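Local coordinates for protein L-serine ammonia-lyase (PDB 5C3U) that binds pyridoxal-5'-phosphate and belongs to the broad family of pyridoxal-phosphate-dependent enzymes, at residues Val38-Glu43 and Val307-Thr312; Ile97-Lys102 and Val131-Leu136; Ala215-Gly220 and Lys243-Ser248. All coordinates share one frame; numbering follows the deposited sequence.

Interaction 1: Val38-Glu43 and Val307-Thr312. With PLP (pyridoxal-5'-phosphate), chain B.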
# COMPACT_ATOMS: atom_id res chain seq x y z
N VAL A 38 -9.29 -14.33 -11.46
CA VAL A 38 -8.78 -13.12 -10.83
C VAL A 38 -9.55 -12.86 -9.55
O VAL A 38 -10.80 -12.76 -9.57
CB VAL A 38 -8.86 -11.91 -11.79
CG1 VAL A 38 -8.42 -10.62 -11.11
CG2 VAL A 38 -8.00 -12.18 -13.02
N PHE A 39 -8.81 -12.77 -8.44
CA PHE A 39 -9.40 -12.45 -7.15
C PHE A 39 -8.84 -11.12 -6.67
O PHE A 39 -7.65 -10.84 -6.85
CB PHE A 39 -9.07 -13.52 -6.12
CG PHE A 39 -9.73 -14.84 -6.40
CD1 PHE A 39 -9.05 -15.83 -7.11
CD2 PHE A 39 -11.02 -15.09 -5.94
CE1 PHE A 39 -9.66 -17.05 -7.37
CE2 PHE A 39 -11.63 -16.32 -6.18
CZ PHE A 39 -10.95 -17.29 -6.90
N LEU A 40 -9.68 -10.33 -6.03
CA LEU A 40 -9.29 -9.01 -5.57
C LEU A 40 -9.38 -8.96 -4.05
O LEU A 40 -10.46 -9.16 -3.49
CB LEU A 40 -10.20 -7.95 -6.20
CG LEU A 40 -10.32 -7.98 -7.72
CD1 LEU A 40 -11.37 -6.97 -8.17
CD2 LEU A 40 -8.98 -7.73 -8.40
N LYS A 41 -8.24 -8.70 -3.40
CA LYS A 41 -8.19 -8.59 -1.94
C LYS A 41 -8.47 -7.12 -1.56
O LYS A 41 -7.67 -6.24 -1.85
CB LYS A 41 -6.82 -9.07 -1.42
CG LYS A 41 -6.66 -9.08 0.09
CD LYS A 41 -7.75 -9.92 0.77
CE LYS A 41 -7.34 -10.22 2.21
NZ LYS A 41 -8.46 -10.88 2.96
N MET A 42 -9.63 -6.87 -0.95
CA MET A 42 -10.18 -5.51 -0.83
C MET A 42 -9.78 -4.73 0.44
O MET A 42 -10.59 -4.56 1.35
CB MET A 42 -11.72 -5.53 -0.96
CG MET A 42 -12.22 -6.22 -2.23
SD MET A 42 -11.65 -5.37 -3.72
CE MET A 42 -12.55 -3.83 -3.53
N GLU A 43 -8.56 -4.22 0.46
CA GLU A 43 -8.08 -3.42 1.60
C GLU A 43 -8.70 -2.01 1.78
O GLU A 43 -8.47 -1.34 2.80
CB GLU A 43 -6.54 -3.37 1.55
CG GLU A 43 -5.93 -4.77 1.60
CD GLU A 43 -6.26 -5.51 2.90
OE1 GLU A 43 -5.91 -4.99 3.98
OE2 GLU A 43 -6.86 -6.60 2.83
N VAL A 307 -5.01 -15.77 -9.85
CA VAL A 307 -4.15 -14.62 -9.56
C VAL A 307 -4.87 -13.73 -8.55
O VAL A 307 -6.09 -13.53 -8.63
CB VAL A 307 -3.70 -13.83 -10.82
CG1 VAL A 307 -4.88 -13.19 -11.53
CG2 VAL A 307 -2.67 -12.77 -10.45
N VAL A 308 -4.11 -13.24 -7.57
CA VAL A 308 -4.67 -12.39 -6.50
C VAL A 308 -4.10 -10.98 -6.65
O VAL A 308 -2.89 -10.82 -6.75
CB VAL A 308 -4.31 -12.92 -5.09
CG1 VAL A 308 -4.76 -11.93 -4.01
CG2 VAL A 308 -4.94 -14.28 -4.82
N VAL A 309 -4.96 -9.97 -6.68
CA VAL A 309 -4.49 -8.58 -6.77
C VAL A 309 -4.77 -7.94 -5.42
O VAL A 309 -5.92 -7.96 -4.97
CB VAL A 309 -5.22 -7.79 -7.88
CG1 VAL A 309 -4.70 -6.35 -7.96
CG2 VAL A 309 -5.07 -8.50 -9.21
N LEU A 310 -3.74 -7.36 -4.79
CA LEU A 310 -3.96 -6.65 -3.53
C LEU A 310 -4.44 -5.26 -3.83
O LEU A 310 -3.68 -4.42 -4.34
CB LEU A 310 -2.69 -6.61 -2.65
CG LEU A 310 -1.96 -7.93 -2.40
CD1 LEU A 310 -0.77 -7.67 -1.47
CD2 LEU A 310 -2.88 -9.00 -1.81
N VAL A 311 -5.72 -5.01 -3.54
CA VAL A 311 -6.32 -3.74 -3.86
C VAL A 311 -6.19 -2.88 -2.62
O VAL A 311 -7.00 -2.96 -1.68
CB VAL A 311 -7.79 -3.88 -4.31
CG1 VAL A 311 -8.42 -2.50 -4.53
CG2 VAL A 311 -7.86 -4.72 -5.58
N THR A 312 -5.15 -2.07 -2.62
CA THR A 312 -4.68 -1.45 -1.38
C THR A 312 -5.55 -0.31 -0.87
O THR A 312 -5.44 0.06 0.30
CB THR A 312 -3.20 -1.06 -1.47
OG1 THR A 312 -2.97 -0.31 -2.67
CG2 THR A 312 -2.36 -2.33 -1.49
N1 PLP B . -0.91 1.27 -1.90
C2 PLP B . -1.44 2.10 -0.98
C2A PLP B . -2.78 2.77 -1.18
C3 PLP B . -0.69 2.38 0.25
O3 PLP B . -1.20 3.22 1.20
C4 PLP B . 0.61 1.69 0.41
C4A PLP B . 1.39 1.91 1.64
C5 PLP B . 1.10 0.80 -0.67
C6 PLP B . 0.28 0.64 -1.79
C5A PLP B . 2.44 0.06 -0.58
O4P PLP B . 3.28 0.76 0.33
P PLP B . 4.72 0.30 0.92
O1P PLP B . 4.48 -0.55 2.12
O2P PLP B . 5.52 -0.39 -0.20
O3P PLP B . 5.27 1.65 1.22

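Interaction 2: Ile97-Lys102 and Val131-Leu136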
# COMPACT_ATOMS: atom_id res chain seq x y z
N ILE A 97 0.13 13.79 16.54
CA ILE A 97 0.55 15.01 15.88
C ILE A 97 0.78 14.63 14.41
O ILE A 97 1.68 13.83 14.09
CB ILE A 97 1.87 15.58 16.50
CG1 ILE A 97 1.66 15.92 17.98
CG2 ILE A 97 2.38 16.77 15.70
CD1 ILE A 97 2.90 15.71 18.83
N ILE A 98 -0.01 15.22 13.52
CA ILE A 98 -0.01 14.82 12.13
C ILE A 98 0.37 15.99 11.22
O ILE A 98 -0.22 17.05 11.33
CB ILE A 98 -1.40 14.26 11.72
CG1 ILE A 98 -1.75 13.00 12.54
CG2 ILE A 98 -1.46 14.00 10.22
CD1 ILE A 98 -0.74 11.87 12.44
N VAL A 99 1.36 15.80 10.35
CA VAL A 99 1.71 16.84 9.36
C VAL A 99 1.31 16.39 7.95
O VAL A 99 1.63 15.26 7.51
CB VAL A 99 3.23 17.18 9.40
CG1 VAL A 99 3.57 18.32 8.44
CG2 VAL A 99 3.65 17.55 10.82
N VAL A 100 0.65 17.28 7.21
CA VAL A 100 0.30 16.98 5.82
C VAL A 100 0.74 18.18 4.95
O VAL A 100 0.91 19.28 5.50
CB VAL A 100 -1.20 16.70 5.67
CG1 VAL A 100 -1.66 15.58 6.62
CG2 VAL A 100 -2.02 17.96 5.89
N PRO A 101 0.99 17.95 3.64
CA PRO A 101 1.45 19.05 2.77
C PRO A 101 0.43 20.16 2.71
O PRO A 101 -0.77 19.92 2.92
CB PRO A 101 1.59 18.39 1.39
CG PRO A 101 1.81 16.94 1.67
CD PRO A 101 1.04 16.65 2.94
N LYS A 102 0.92 21.37 2.42
CA LYS A 102 0.09 22.57 2.39
C LYS A 102 -1.21 22.42 1.60
O LYS A 102 -2.23 22.96 2.01
CB LYS A 102 0.90 23.76 1.86
N VAL A 131 9.74 15.29 6.63
CA VAL A 131 10.95 15.93 7.15
C VAL A 131 10.58 16.84 8.31
O VAL A 131 11.22 16.79 9.36
CB VAL A 131 11.75 16.67 6.04
CG1 VAL A 131 12.71 17.71 6.64
CG2 VAL A 131 12.53 15.66 5.19
N HIS A 132 9.52 17.62 8.14
CA HIS A 132 9.02 18.50 9.18
C HIS A 132 8.50 17.73 10.37
O HIS A 132 8.88 18.02 11.51
CB HIS A 132 7.93 19.39 8.63
CG HIS A 132 7.54 20.50 9.56
ND1 HIS A 132 8.37 21.52 9.87
CD2 HIS A 132 6.36 20.74 10.25
CE1 HIS A 132 7.76 22.36 10.72
NE2 HIS A 132 6.52 21.89 10.95
N ALA A 133 7.64 16.74 10.12
CA ALA A 133 7.13 15.90 11.22
C ALA A 133 8.24 15.30 12.08
O ALA A 133 8.13 15.26 13.30
CB ALA A 133 6.21 14.80 10.70
N ARG A 134 9.33 14.86 11.45
CA ARG A 134 10.41 14.25 12.20
C ARG A 134 11.04 15.18 13.23
O ARG A 134 11.45 14.71 14.29
CB ARG A 134 11.48 13.66 11.27
CG ARG A 134 11.02 12.36 10.63
CD ARG A 134 12.12 11.72 9.79
NE ARG A 134 11.63 10.49 9.17
CZ ARG A 134 11.58 9.31 9.78
NH1 ARG A 134 11.11 8.25 9.15
NH2 ARG A 134 11.98 9.21 11.04
N LYS A 135 11.05 16.47 12.94
CA LYS A 135 11.58 17.48 13.87
C LYS A 135 10.61 17.83 15.01
O LYS A 135 10.95 18.65 15.87
CB LYS A 135 11.92 18.79 13.14
CG LYS A 135 12.48 18.68 11.73
CD LYS A 135 13.97 18.43 11.69
CE LYS A 135 14.54 18.91 10.36
NZ LYS A 135 15.77 18.15 10.00
N LEU A 136 9.42 17.22 15.04
CA LEU A 136 8.42 17.53 16.07
C LEU A 136 8.37 16.49 17.18
O LEU A 136 7.55 16.59 18.10
CB LEU A 136 7.03 17.65 15.45
CG LEU A 136 6.87 18.68 14.33
CD1 LEU A 136 5.39 18.81 13.97
CD2 LEU A 136 7.44 20.02 14.77

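Interaction 3: Ala215-Gly220 and Lys243-Ser248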
# COMPACT_ATOMS: atom_id res chain seq x y z
N ALA A 215 14.79 -0.50 -9.62
CA ALA A 215 16.17 -0.02 -9.82
C ALA A 215 17.15 -0.67 -8.87
O ALA A 215 18.28 -1.01 -9.26
CB ALA A 215 16.25 1.50 -9.70
N SER A 216 16.73 -0.87 -7.61
CA SER A 216 17.59 -1.48 -6.59
C SER A 216 17.89 -2.94 -6.89
O SER A 216 19.05 -3.39 -6.70
CB SER A 216 16.96 -1.29 -5.20
OG SER A 216 16.94 0.09 -4.89
N VAL A 217 16.88 -3.67 -7.40
CA VAL A 217 17.05 -5.09 -7.78
C VAL A 217 18.05 -5.17 -8.95
O VAL A 217 18.95 -6.02 -8.94
CB VAL A 217 15.70 -5.79 -8.12
CG1 VAL A 217 15.90 -7.21 -8.67
CG2 VAL A 217 14.83 -5.86 -6.87
N VAL A 218 17.93 -4.28 -9.92
CA VAL A 218 18.92 -4.24 -11.01
C VAL A 218 20.34 -3.98 -10.51
O VAL A 218 21.30 -4.65 -10.94
CB VAL A 218 18.56 -3.25 -12.14
CG1 VAL A 218 19.62 -3.28 -13.24
CG2 VAL A 218 17.20 -3.60 -12.72
N ALA A 219 20.48 -3.01 -9.60
CA ALA A 219 21.80 -2.58 -9.12
C ALA A 219 22.40 -3.53 -8.08
O ALA A 219 23.61 -3.59 -7.91
CB ALA A 219 21.74 -1.16 -8.57
N GLY A 220 21.54 -4.29 -7.41
CA GLY A 220 21.95 -5.09 -6.26
C GLY A 220 22.36 -4.20 -5.09
O GLY A 220 23.16 -4.62 -4.26
N LYS A 243 15.40 -4.47 3.80
CA LYS A 243 14.78 -5.79 3.94
C LYS A 243 14.16 -6.26 2.63
O LYS A 243 14.17 -7.45 2.35
CB LYS A 243 13.72 -5.76 5.06
CG LYS A 243 12.94 -7.06 5.28
CD LYS A 243 13.82 -8.26 5.64
CE LYS A 243 14.47 -8.14 7.00
NZ LYS A 243 14.76 -9.49 7.56
N SER A 244 13.63 -5.33 1.82
CA SER A 244 12.95 -5.69 0.57
C SER A 244 13.92 -6.34 -0.41
O SER A 244 13.61 -7.37 -1.02
CB SER A 244 12.32 -4.45 -0.09
OG SER A 244 11.29 -3.94 0.73
N LEU A 245 15.08 -5.72 -0.54
CA LEU A 245 16.16 -6.21 -1.41
C LEU A 245 16.67 -7.58 -0.94
O LEU A 245 16.89 -8.49 -1.75
CB LEU A 245 17.29 -5.18 -1.45
CG LEU A 245 18.39 -5.31 -2.52
CD1 LEU A 245 17.81 -5.21 -3.92
CD2 LEU A 245 19.46 -4.25 -2.33
N GLU A 246 16.84 -7.71 0.37
CA GLU A 246 17.25 -8.97 0.99
C GLU A 246 16.26 -10.10 0.72
O GLU A 246 16.66 -11.19 0.30
CB GLU A 246 17.46 -8.73 2.50
CG GLU A 246 17.55 -9.98 3.38
CD GLU A 246 17.99 -9.66 4.80
OE1 GLU A 246 17.62 -8.59 5.34
OE2 GLU A 246 18.72 -10.50 5.38
N LEU A 247 14.97 -9.86 0.96
CA LEU A 247 13.94 -10.87 0.69
C LEU A 247 13.82 -11.19 -0.80
O LEU A 247 13.48 -12.32 -1.17
CB LEU A 247 12.56 -10.41 1.23
CG LEU A 247 12.45 -10.30 2.75
CD1 LEU A 247 11.19 -9.53 3.15
CD2 LEU A 247 12.47 -11.66 3.44
N SER A 248 14.12 -10.22 -1.65
CA SER A 248 14.01 -10.41 -3.10
C SER A 248 15.03 -11.44 -3.61
O SER A 248 14.82 -12.03 -4.66
CB SER A 248 14.13 -9.08 -3.86
OG SER A 248 15.48 -8.69 -4.08

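Interaction 1: Val38-Glu43 and Val307-Thr312
Leu40 and Val309 project together from one face of a parallel strand pair. With CG anti to the carbonyl carbon (chi1 -54°), the end of Leu40 leans nearer the partner strand, and CD2 reaches Val309 CB at 3.8 Å. Leu40 CB meets Val311 CG2 at 4.0 Å. Met42 runs alongside Val311, with SD 4.2 Å from Val311 CB. Phe270, on helix 260-274, covers this face at Leu40, Met42 and Val311. Backbone hydrogen bonds alternate across the strands, Phe39 N to Val307 O and Val309 N to Phe39 O, each 2.8 Å. This pairing lies within the six-stranded sheet of the larger domain, in an arrangement consistent with fold type II of pyridoxal-phosphate enzymes. On the reverse face Lys41 CB rests 4.0 Å from Leu310 CD2; beyond it CD is bent aside (chi2 56°). Lys41 NZ forms a salt bridge with Glu162 and hydrogen bonds with Gln166 and Thr22 O. Glu43 N bonds to Val311 O at 2.9 Å with a bent N-H...O angle of 130°, and its carboxylate is held by Thr22, Arg54 and Gln46. Thr312 follows the strand, its OG1 2.7 Å from the pyridine N1 of PLP.

Interaction 2: Ile97-Lys102 and Val131-Leu136
Val99 packs against Ala133, His132 and Leu136 in an apolar strand-on-helix contact, where helix 126-134 and the residues that follow lie over one face of the four-stranded parallel sheet. No hydrogen bond joins residues 97-102 to 131-136; the fit is made by side chains alone. The two methyls of Val99 divide the work. CG1, anti to the backbone N (chi1 -176°), comes up to the edge of the His132 imidazole, near the plane of the ring, at 4.1 Å from CD2. CG2 touches two partners, Ala133 CB and Leu136 CD1, each at 3.8 Å. The small side chain of Ala133 sits where the backbones come closest, its CA 5.8 Å from that of Val99. Leu136, two residues on from Arg134, points back at the strand: its CD1 touches Val99 CG2 and also lies 4.0 Å from Ile97 CG2. Leu136 N also bonds to Ala133 O at 2.9 Å. Ile120 of the edge strand 118-121 touches both Ile97 and Leu136, and Tyr122 stacks on the His132 ring, so the neighbouring strand and its end flank the same patch. Ile98 and Val100, alternating with Ile97 and Val99, instead meet Val82 of helix 79-92, leaving strand 95-100 sandwiched between helices. Helix 126-134 carries the chain from edge strand 118-121 to edge strand 141-143, passing over strand 95-100 on the way; this is a beta-alpha-beta crossover, and with the strand order 3-2-1-4 it is typical of a three-layered, Rossmann-like alpha/beta domain.

Interaction 3: Ala215-Gly220 and Lys243-Ser248
Helices 215-219 and 243-248 come together at Val217 and Leu245, whose CA atoms are 6.5 Å apart; the segment axes approach to 10.3 Å and their directions differ by 56°. The first helix stops at Gly220, which takes a positive phi (67°), a conformation that glycine adopts readily. The spacing is bridged mainly by one side chain, that of Leu245. Its CG stands anti to the backbone N (chi1 -167°), and the two methyls of the fork beyond it reach different parts of the facing segment. CD1 settles against the backbone at Ser216, 3.5 Å from Ser216 O, and also touches Val217 CG2 at 4.2 Å. CD2 meets the chain where the helix has ended, 4.0 Å from Gly220 C. Ser248, one turn on from Leu245, adds a smaller contact, its OG 4.0 Å from Val217 CG2. That hydroxyl is turned back on its own helix, donating to Leu245 O at 2.7 Å; its meeting with the Val217 methyl is van der Waals contact. Ser216 likewise has polar partners of its own, Ala212 O and Val223 N. Lying near the surface, the contact is flanked by Leu222, which touches Leu245, and by Phe213 of helix 212-219, which packs on Ser244 and Ser248; on another side of helix 242-250, Lys243 and Leu247 lean on helix 183-194.

In the fold
The three contacts sample both sheets of the enzyme. Interaction 1 lies within the six-stranded sheet and comes up to the cofactor at Thr312; hydrogen bonds to PLP come from Asn80, Ser147 and the backbone N atoms of Gly180 to Gly182 and Leu184. Interaction 2 belongs to the four-stranded sheet, on the opposite side of the chain's centre from interaction 1, with about 32 Å between the centres of the two contacts. Interaction 3 packs helices connecting strands 202-207 and 253-258 of the larger sheet. It is separated from interaction 1 by about 13 Å between nearest atoms and from interaction 2 by about 14 Å. The Ser216 side chain is about 12 Å from PLP.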